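Side-chain contact in putative dienelactone hydrolase (Klebsiella pneumoniae subsp. pneumoniae MGH 78578, PDB 3F67), which is probably a hydrolase of the alpha/beta-hydrolase fold, acting on ester or lactone bonds as dienelactone hydrolases do: residues 89-93 with 94-98. Sequence-based numbering, arbitrary orientation.
Sequences SKVPD and AQVLA
Val91 and Val96 meet through one methyl each, CG1 of Val91 lying 3.6 Å from CG2 of Val96, with the two side chains at roughly a right angle. The torsion of Val91 (chi1 176°) sets CG1 opposite its own backbone N and directs it at the first turn of the helix. The same methyl also reaches the amide of Gln95, whose NE2 stands 3.7 Å away. Extended beyond CB, Gln95 brings its amide slantwise against the CD corner of the Pro92 ring, where CD of Pro92 is 3.9 Å from both NE2 and OE1; this is van der Waals packing, and OE1 takes its hydrogen bond from Gln71.

Pro92 occupies the N-cap position. Its carbonyl oxygen accepts Val96 N at 3.2 Å, in the carbonyl plane. CG2 of Val96 rests 3.5 Å from Pro92 O. One residue on, Asp93 O receives Leu97 N at 2.9 Å, almost in line with its carbonyl (166°). Both are i to i+4 bonds, the first of the helix. CB of Asp93 points away from residues 94-98; OD2 forms a salt bridge with Arg127 and OD1 a hydrogen bond with Ser157.

The contact thus joins the loop after helix 80-88 to helix 93-108 of the alpha/beta-hydrolase fold, where Val96 packs on Trp124 and Ile128 and Leu97 on Tyr132, all of helix 124-133, which follows strand 116-122 of the central sheet.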
loop_
_atom_site.group_PDB
_atom_site.type_symbol
_atom_site.label_atom_id
_atom_site.label_comp_id
_atom_site.label_asym_id
_atom_site.label_seq_id
_atom_site.Cartn_x
_atom_site.Cartn_y
_atom_site.Cartn_z
ATOM N N SER A 89 -0.081 14.846 -7.826
ATOM C CA SER A 89 0.822 15.818 -7.204
ATOM C C SER A 89 0.047 16.862 -6.391
ATOM O O SER A 89 0.631 17.768 -5.787
ATOM C CB SER A 89 1.691 16.458 -8.288
ATOM O OG SER A 89 2.605 15.498 -8.801
ATOM N N LYS A 90 -1.275 16.722 -6.384
ATOM C CA LYS A 90 -2.126 17.601 -5.608
ATOM C C LYS A 90 -2.748 16.923 -4.388
ATOM O O LYS A 90 -3.504 17.559 -3.639
ATOM C CB LYS A 90 -3.206 18.238 -6.533
ATOM C CG LYS A 90 -2.569 19.030 -7.687
ATOM C CD LYS A 90 -3.509 20.047 -8.273
ATOM C CE LYS A 90 -2.889 20.755 -9.482
ATOM N NZ LYS A 90 -1.625 21.493 -9.138
ATOM N N VAL A 91 -2.404 15.655 -4.161
ATOM C CA VAL A 91 -2.945 14.876 -3.052
ATOM C C VAL A 91 -1.865 14.902 -1.934
ATOM O O VAL A 91 -0.773 14.348 -2.139
ATOM C CB VAL A 91 -3.188 13.405 -3.478
ATOM C CG1 VAL A 91 -3.669 12.562 -2.291
ATOM C CG2 VAL A 91 -4.236 13.343 -4.623
ATOM N N PRO A 92 -2.124 15.606 -0.815
ATOM C CA PRO A 92 -1.042 15.775 0.174
ATOM C C PRO A 92 -0.813 14.482 0.958
ATOM O O PRO A 92 -1.795 13.823 1.353
ATOM C CB PRO A 92 -1.566 16.863 1.133
ATOM C CG PRO A 92 -2.689 17.544 0.369
ATOM C CD PRO A 92 -3.305 16.413 -0.470
ATOM N N ASP A 93 0.461 14.156 1.224
ATOM C CA ASP A 93 0.743 12.955 2.032
ATOM C C ASP A 93 -0.006 12.970 3.381
ATOM O O ASP A 93 -0.532 11.927 3.835
ATOM C CB ASP A 93 2.241 12.876 2.368
ATOM C CG ASP A 93 3.132 12.617 1.152
ATOM O OD1 ASP A 93 2.679 12.149 0.055
ATOM O OD2 ASP A 93 4.340 12.831 1.354
ATOM N N ALA A 94 -0.043 14.145 4.032
ATOM C CA ALA A 94 -0.661 14.250 5.384
ATOM C C ALA A 94 -2.133 13.824 5.341
ATOM O O ALA A 94 -2.618 13.139 6.252
ATOM C CB ALA A 94 -0.548 15.648 5.923
ATOM N N GLN A 95 -2.820 14.243 4.280
ATOM C CA GLN A 95 -4.202 13.867 4.038
ATOM C C GLN A 95 -4.341 12.365 3.883
ATOM O O GLN A 95 -5.279 11.754 4.441
ATOM C CB GLN A 95 -4.728 14.584 2.771
ATOM C CG GLN A 95 -6.162 14.241 2.426
ATOM C CD GLN A 95 -6.523 14.717 1.030
ATOM O OE1 GLN A 95 -6.963 15.844 0.860
ATOM N NE2 GLN A 95 -6.277 13.889 0.027
ATOM N N VAL A 96 -3.435 11.765 3.107
ATOM C CA VAL A 96 -3.476 10.329 2.812
ATOM C C VAL A 96 -3.317 9.555 4.126
ATOM O O VAL A 96 -4.087 8.634 4.416
ATOM C CB VAL A 96 -2.370 9.899 1.811
ATOM C CG1 VAL A 96 -2.345 8.346 1.683
ATOM C CG2 VAL A 96 -2.596 10.506 0.408
ATOM N N LEU A 97 -2.337 9.939 4.936
ATOM C CA LEU A 97 -2.073 9.157 6.160
ATOM C C LEU A 97 -3.278 9.274 7.120
ATOM O O LEU A 97 -3.667 8.290 7.764
ATOM C CB LEU A 97 -0.778 9.634 6.834
ATOM C CG LEU A 97 0.465 9.508 5.886
ATOM C CD1 LEU A 97 1.680 9.982 6.665
ATOM C CD2 LEU A 97 0.699 8.083 5.384
ATOM N N ALA A 98 -3.886 10.454 7.188
ATOM C CA ALA A 98 -5.058 10.641 8.039
ATOM C C ALA A 98 -6.251 9.818 7.503
ATOM O O ALA A 98 -7.025 9.233 8.281
ATOM C CB ALA A 98 -5.437 12.153 8.136
#